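Local coordinates for KaiC domain-containing protein (Pyrococcus horikoshii, PDB 2ZTS) that probably binds ATP as a KaiC-like P-loop ATPase domain and carries ADP and magnesium in this six-chain assembly, at residues K43-A48 with A79-D84; G15-D20 with A47-Y52. All coordinates share one frame; numbering follows the deposited sequence.

Contact 1. Residues K43-A48 with A79-D84. With MG (magnesium ion), chain I; ADP (adenosine-5'-diphosphate), chain H.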
loop_
_atom_site.group_PDB
_atom_site.type_symbol
_atom_site.label_atom_id
_atom_site.label_comp_id
_atom_site.label_asym_id
_atom_site.label_seq_id
_atom_site.Cartn_x
_atom_site.Cartn_y
_atom_site.Cartn_z
ATOM N N LYS C 43 17.964 20.185 -5.148
ATOM C CA LYS C 43 17.044 20.741 -6.153
ATOM C C LYS C 43 17.078 22.251 -6.251
ATOM O O LYS C 43 17.234 22.823 -7.333
ATOM C CB LYS C 43 15.606 20.334 -5.863
ATOM C CG LYS C 43 15.339 18.837 -5.979
ATOM C CD LYS C 43 13.924 18.552 -5.860
ATOM C CE LYS C 43 13.350 18.727 -4.448
ATOM N NZ LYS C 43 14.070 18.172 -3.329
ATOM N N THR C 44 16.818 22.906 -5.125
ATOM C CA THR C 44 16.866 24.351 -5.044
ATOM C C THR C 44 18.175 24.974 -5.538
ATOM O O THR C 44 18.160 25.931 -6.304
ATOM C CB THR C 44 16.521 24.753 -3.629
ATOM O OG1 THR C 44 15.135 24.549 -3.459
ATOM C CG2 THR C 44 16.674 26.270 -3.365
ATOM N N THR C 45 19.275 24.397 -5.118
ATOM C CA THR C 45 20.615 24.781 -5.460
ATOM C C THR C 45 20.902 24.723 -6.957
ATOM O O THR C 45 21.370 25.683 -7.554
ATOM C CB THR C 45 21.587 23.882 -4.664
ATOM O OG1 THR C 45 21.422 24.218 -3.281
ATOM C CG2 THR C 45 23.035 24.225 -4.932
ATOM N N PHE C 46 20.609 23.580 -7.538
ATOM C CA PHE C 46 20.726 23.305 -8.965
ATOM C C PHE C 46 19.851 24.306 -9.782
ATOM O O PHE C 46 20.336 24.930 -10.714
ATOM C CB PHE C 46 20.257 21.888 -9.153
ATOM C CG PHE C 46 20.454 21.347 -10.499
ATOM C CD1 PHE C 46 21.389 20.379 -10.719
ATOM C CD2 PHE C 46 19.689 21.819 -11.564
ATOM C CE1 PHE C 46 21.567 19.874 -11.983
ATOM C CE2 PHE C 46 19.864 21.311 -12.853
ATOM C CZ PHE C 46 20.779 20.343 -13.068
ATOM N N ALA C 47 18.599 24.519 -9.376
ATOM C CA ALA C 47 17.709 25.525 -10.008
ATOM C C ALA C 47 18.203 26.976 -9.881
ATOM O O ALA C 47 18.092 27.769 -10.851
ATOM C CB ALA C 47 16.342 25.435 -9.468
ATOM N N ALA C 48 18.819 27.300 -8.749
ATOM C CA ALA C 48 19.320 28.630 -8.518
ATOM C C ALA C 48 20.565 28.857 -9.366
ATOM O O ALA C 48 20.737 29.944 -9.922
ATOM C CB ALA C 48 19.602 28.852 -7.097
ATOM N N ALA C 79 24.102 33.407 -1.231
ATOM C CA ALA C 79 25.330 34.136 -0.941
ATOM C C ALA C 79 26.419 33.212 -0.400
ATOM O O ALA C 79 27.592 33.508 -0.620
ATOM C CB ALA C 79 25.090 35.275 0.049
ATOM N N SER C 80 26.044 32.088 0.235
ATOM C CA SER C 80 27.014 31.150 0.767
ATOM C C SER C 80 27.778 30.388 -0.309
ATOM O O SER C 80 28.816 29.791 -0.028
ATOM C CB SER C 80 26.377 30.208 1.838
ATOM O OG SER C 80 25.485 29.185 1.313
ATOM N N PHE C 81 27.262 30.390 -1.535
ATOM C CA PHE C 81 28.020 29.957 -2.716
ATOM C C PHE C 81 28.781 31.103 -3.440
ATOM O O PHE C 81 29.369 30.918 -4.508
ATOM C CB PHE C 81 27.095 29.232 -3.725
ATOM C CG PHE C 81 26.431 28.007 -3.159
ATOM C CD1 PHE C 81 27.193 26.997 -2.600
ATOM C CD2 PHE C 81 25.069 27.893 -3.145
ATOM C CE1 PHE C 81 26.620 25.918 -2.057
ATOM C CE2 PHE C 81 24.457 26.803 -2.608
ATOM C CZ PHE C 81 25.244 25.779 -2.077
ATOM N N GLY C 82 28.763 32.294 -2.891
ATOM C CA GLY C 82 29.346 33.413 -3.611
ATOM C C GLY C 82 28.435 34.033 -4.648
ATOM O O GLY C 82 28.919 34.801 -5.470
ATOM N N TRP C 83 27.135 33.718 -4.632
ATOM C CA TRP C 83 26.244 34.225 -5.684
ATOM C C TRP C 83 25.500 35.404 -5.133
ATOM O O TRP C 83 24.762 35.298 -4.114
ATOM C CB TRP C 83 25.266 33.167 -6.249
ATOM C CG TRP C 83 25.919 31.863 -6.757
ATOM C CD1 TRP C 83 27.155 31.717 -7.322
ATOM C CD2 TRP C 83 25.325 30.551 -6.783
ATOM N NE1 TRP C 83 27.359 30.413 -7.712
ATOM C CE2 TRP C 83 26.252 29.680 -7.387
ATOM C CE3 TRP C 83 24.089 30.032 -6.378
ATOM C CZ2 TRP C 83 26.013 28.329 -7.513
ATOM C CZ3 TRP C 83 23.847 28.716 -6.531
ATOM C CH2 TRP C 83 24.800 27.863 -7.083
ATOM N N ASP C 84 25.701 36.529 -5.824
ATOM C CA ASP C 84 25.111 37.818 -5.499
ATOM C C ASP C 84 23.832 38.058 -6.341
ATOM O O ASP C 84 23.834 38.710 -7.410
ATOM C CB ASP C 84 26.181 38.908 -5.738
ATOM C CG ASP C 84 25.813 40.264 -5.123
ATOM O OD1 ASP C 84 24.641 40.521 -4.818
ATOM O OD2 ASP C 84 26.649 41.148 -4.914
HETATM MG MG MG I . 14.391 23.078 -1.963
HETATM P PB ADP H . 16.462 20.430 -1.805
HETATM O O1B ADP H . 16.561 19.280 -2.713
HETATM O O2B ADP H . 15.731 20.092 -0.500
HETATM O O3B ADP H . 15.814 21.693 -2.478
HETATM P PA ADP H . 18.864 22.058 -1.409
HETATM O O1A ADP H . 19.225 22.605 -2.808
HETATM O O2A ADP H . 18.168 23.071 -0.531
HETATM O O3A ADP H . 18.039 20.659 -1.475
HETATM O "O5'" ADP H . 20.241 21.525 -0.822
HETATM C "C5'" ADP H . 20.803 22.025 0.348
HETATM C "C4'" ADP H . 22.067 21.278 0.704
HETATM O "O4'" ADP H . 23.242 21.752 0.088
HETATM C "C3'" ADP H . 22.286 21.334 2.202
HETATM O "O3'" ADP H . 21.399 20.385 2.799
HETATM C "C2'" ADP H . 23.777 21.084 2.307
HETATM O "O2'" ADP H . 24.083 19.734 2.307
HETATM C "C1'" ADP H . 24.337 21.676 1.008
HETATM N N9 ADP H . 24.828 23.055 1.161
HETATM C C8 ADP H . 24.064 24.189 1.414
HETATM N N7 ADP H . 24.877 25.266 1.443
HETATM C C5 ADP H . 26.154 24.825 1.266
HETATM C C6 ADP H . 27.381 25.478 1.205
HETATM N N6 ADP H . 27.446 26.811 1.071
HETATM N N1 ADP H . 28.532 24.724 0.961
HETATM C C2 ADP H . 28.458 23.352 0.783
HETATM N N3 ADP H . 27.221 22.699 0.832
HETATM C C4 ADP H . 26.116 23.433 1.070
HETATM O O HOH W 1 15.779 23.902 -0.623
HETATM O O HOH W 2 13.462 21.545 -0.895
HETATM O O HOH W 3 13.085 24.460 -1.254
HETATM O O HOH W 4 13.076 22.514 -3.481
#
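Thr-45 and Ala-48 on the first turns of helix 43-58 meet Phe-81 and Trp-83 of 79-84, beside bound ADP. At the helix start, Lys-43 curls back to the beta-phosphate. NZ lies 2.8 Å from ADP O1B, which also takes the Lys-43 backbone N-H. NZ also pairs with Glu-180 in a salt bridge. Thr-44 OG1 binds magnesium at 2.2 Å and is hydrogen-bonded to Asp-142 OD1; ADP O3B and four waters complete the six ligands. Thr-44 N donates to O3B. Lys-43 and Thr-44 close the Walker A P-loop of this KaiC-family protein, and the amides at the helix start face the phosphates. Thr-45 uses both N and OG1 on ADP O1A, OG1 at 2.8 Å. OG1 sits beside the backbone N (chi1 -67°), which lets both donors reach one oxygen. Its methyl CG2 turns to the loop, 3.8 Å from Phe-81 CE2, and the two side chains cross nearly at right angles. The far side of that ring nears the adenine, with CE1 3.4 Å from ADP N6. N6 itself donates to Ser-80 OG at 3.1 Å. Thr-45 O faces the edge of Trp-83 near the ring plane. Ala-48 CB packs on Trp-83 CZ3 at 4.3 Å.

Contact 2. Residues G15-D20 with A47-Y52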
loop_
_atom_site.group_PDB
_atom_site.type_symbol
_atom_site.label_atom_id
_atom_site.label_comp_id
_atom_site.label_asym_id
_atom_site.label_seq_id
_atom_site.Cartn_x
_atom_site.Cartn_y
_atom_site.Cartn_z
ATOM N N GLY C 15 24.804 25.902 -16.663
ATOM C CA GLY C 15 25.456 26.597 -15.579
ATOM C C GLY C 15 26.145 25.695 -14.583
ATOM O O GLY C 15 26.738 26.196 -13.632
ATOM N N ILE C 16 26.130 24.383 -14.808
ATOM C CA ILE C 16 26.612 23.422 -13.796
ATOM C C ILE C 16 27.806 22.667 -14.397
ATOM O O ILE C 16 27.631 21.877 -15.336
ATOM C CB ILE C 16 25.469 22.453 -13.377
ATOM C CG1 ILE C 16 24.406 23.244 -12.565
ATOM C CG2 ILE C 16 26.053 21.255 -12.537
ATOM C CD1 ILE C 16 23.088 22.758 -12.733
ATOM N N PRO C 17 29.016 22.954 -13.904
ATOM C CA PRO C 17 30.216 22.347 -14.488
ATOM C C PRO C 17 30.060 20.867 -14.473
ATOM O O PRO C 17 29.545 20.307 -13.497
ATOM C CB PRO C 17 31.345 22.827 -13.580
ATOM C CG PRO C 17 30.806 24.116 -12.949
ATOM C CD PRO C 17 29.347 23.906 -12.813
ATOM N N GLY C 18 30.433 20.241 -15.582
ATOM C CA GLY C 18 30.341 18.805 -15.704
ATOM C C GLY C 18 29.042 18.275 -16.271
ATOM O O GLY C 18 28.989 17.109 -16.673
ATOM N N PHE C 19 28.021 19.121 -16.371
ATOM C CA PHE C 19 26.680 18.690 -16.727
ATOM C C PHE C 19 26.328 18.773 -18.194
ATOM O O PHE C 19 25.642 17.897 -18.714
ATOM C CB PHE C 19 25.644 19.511 -15.934
ATOM C CG PHE C 19 24.289 18.945 -15.995
ATOM C CD1 PHE C 19 24.007 17.739 -15.341
ATOM C CD2 PHE C 19 23.281 19.585 -16.694
ATOM C CE1 PHE C 19 22.780 17.177 -15.418
ATOM C CE2 PHE C 19 22.025 19.048 -16.738
ATOM C CZ PHE C 19 21.762 17.836 -16.095
ATOM N N ASP C 20 26.730 19.846 -18.864
ATOM C CA ASP C 20 26.324 20.043 -20.260
ATOM C C ASP C 20 26.782 18.900 -21.129
ATOM O O ASP C 20 26.078 18.508 -22.029
ATOM C CB ASP C 20 26.833 21.372 -20.833
ATOM C CG ASP C 20 26.190 22.564 -20.171
ATOM O OD1 ASP C 20 25.105 22.407 -19.564
ATOM O OD2 ASP C 20 26.727 23.701 -20.193
ATOM N N ALA C 47 18.599 24.519 -9.376
ATOM C CA ALA C 47 17.709 25.525 -10.008
ATOM C C ALA C 47 18.203 26.976 -9.881
ATOM O O ALA C 47 18.092 27.769 -10.851
ATOM C CB ALA C 47 16.342 25.435 -9.468
ATOM N N ALA C 48 18.819 27.300 -8.749
ATOM C CA ALA C 48 19.320 28.630 -8.518
ATOM C C ALA C 48 20.565 28.857 -9.366
ATOM O O ALA C 48 20.737 29.944 -9.922
ATOM C CB ALA C 48 19.602 28.852 -7.097
ATOM N N GLN C 49 21.414 27.837 -9.447
ATOM C CA GLN C 49 22.624 27.902 -10.221
ATOM C C GLN C 49 22.310 28.161 -11.695
ATOM O O GLN C 49 22.972 28.981 -12.364
ATOM C CB GLN C 49 23.426 26.601 -10.054
ATOM C CG GLN C 49 24.922 26.726 -10.303
ATOM C CD GLN C 49 25.699 25.552 -9.712
ATOM O OE1 GLN C 49 25.307 25.035 -8.674
ATOM N NE2 GLN C 49 26.762 25.100 -10.395
ATOM N N PHE C 50 21.272 27.488 -12.188
ATOM C CA PHE C 50 20.805 27.639 -13.557
ATOM C C PHE C 50 20.439 29.092 -13.817
ATOM O O PHE C 50 20.790 29.615 -14.866
ATOM C CB PHE C 50 19.605 26.699 -13.804
ATOM C CG PHE C 50 18.826 26.920 -15.104
ATOM C CD1 PHE C 50 19.351 26.546 -16.338
ATOM C CD2 PHE C 50 17.520 27.301 -15.077
ATOM C CE1 PHE C 50 18.615 26.653 -17.493
ATOM C CE2 PHE C 50 16.757 27.398 -16.267
ATOM C CZ PHE C 50 17.311 27.064 -17.453
ATOM N N ILE C 51 19.669 29.717 -12.927
ATOM C CA ILE C 51 19.234 31.093 -13.137
ATOM C C ILE C 51 20.405 32.051 -12.947
ATOM O O ILE C 51 20.648 32.924 -13.781
ATOM C CB ILE C 51 18.118 31.508 -12.171
ATOM C CG1 ILE C 51 16.841 30.705 -12.406
ATOM C CG2 ILE C 51 17.764 33.000 -12.330
ATOM C CD1 ILE C 51 16.249 30.841 -13.770
ATOM N N TYR C 52 21.144 31.850 -11.860
ATOM C CA TYR C 52 22.231 32.740 -11.515
ATOM C C TYR C 52 23.364 32.702 -12.529
ATOM O O TYR C 52 23.866 33.754 -12.921
ATOM C CB TYR C 52 22.814 32.421 -10.175
ATOM C CG TYR C 52 23.859 33.425 -9.764
ATOM C CD1 TYR C 52 23.482 34.676 -9.343
ATOM C CD2 TYR C 52 25.217 33.126 -9.811
ATOM C CE1 TYR C 52 24.452 35.653 -8.984
ATOM C CE2 TYR C 52 26.204 34.101 -9.437
ATOM C CZ TYR C 52 25.804 35.352 -9.026
ATOM O OH TYR C 52 26.712 36.353 -8.642
#
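Gly-15 brings the loop 15-20 against segment 47-52 of helix 43-58, its CA 5.2 Å from Phe-50 CA, and the loop then turns back on itself with Phe-19 N bonded to Ile-16 O at 3.0 Å. Gly-15 has a positive phi, and its lack of a side chain lets the backbone come this close to the helix. Most of the side-chain contact rests on Gln-49. Its CG is anti to the backbone N (chi1 -156°) and the chain runs on extended, which carries the amide across to the loop. There Gln-49 NE2 donates to Gly-15 O at 3.4 Å, a weak bond with an N-H...O angle of 153°. The other amide atom has a firmer role, for OE1 accepts the backbone N-H of Ile-242 on strand 241-244. The amide therefore joins the helix to two separate pieces of chain. OE1 on Ile-242 N, helped by the weak NE2 bond, probably sets which way it is turned. Helix 43-58 is the helix that follows the P-loop in the RecA-like core. Its Ala-47, Phe-50 and Ile-51 pack on Val-140 of the central sheet, while Gln-49 serves the loop. Ile-16 crosses the Gln-49 chain at a slant, with CG1 over one face of the amide, 3.9 Å from Gln-49 CD. Aliphatic carbon thus lines the buried amide next to its polar partner. Pro-17 CD comes in near the amide plane, beyond NE2, at 3.7 Å from Gln-49 NE2. Pro-17 is exposed and forms the outer margin of the contact, whereas Gly-15, Ile-16 and Gln-49 are buried. Backbone bonds from Pro-17 to Val-244 tie the loop to the same strand whose Ile-242 N-H is taken by Gln-49 OE1.

How the contacts relate
Contacts 1 and 2 both use helix 43-58 and share Ala-47 and Ala-48; their centres lie about 9 Å apart. Contact 1 holds the nucleotide end of the helix, while contact 2 sits a turn or so further on. The Gln-49 side chain is about 9 Å from the bound ADP and about 13 Å from the magnesium ion. The two contacts also touch directly. Trp-83 CH2 packs 3.3 Å from Gln-49 OE1, and the Trp-83 ring stacks with Tyr-52. Tyr-52 OH is 3.0 Å from Asp-84 N, a probable hydrogen bond. Phe-46 CE1 lies 3.3 Å from Ile-16 CD1. The loops 79-84 and 15-20 are thus linked through residues of one helix.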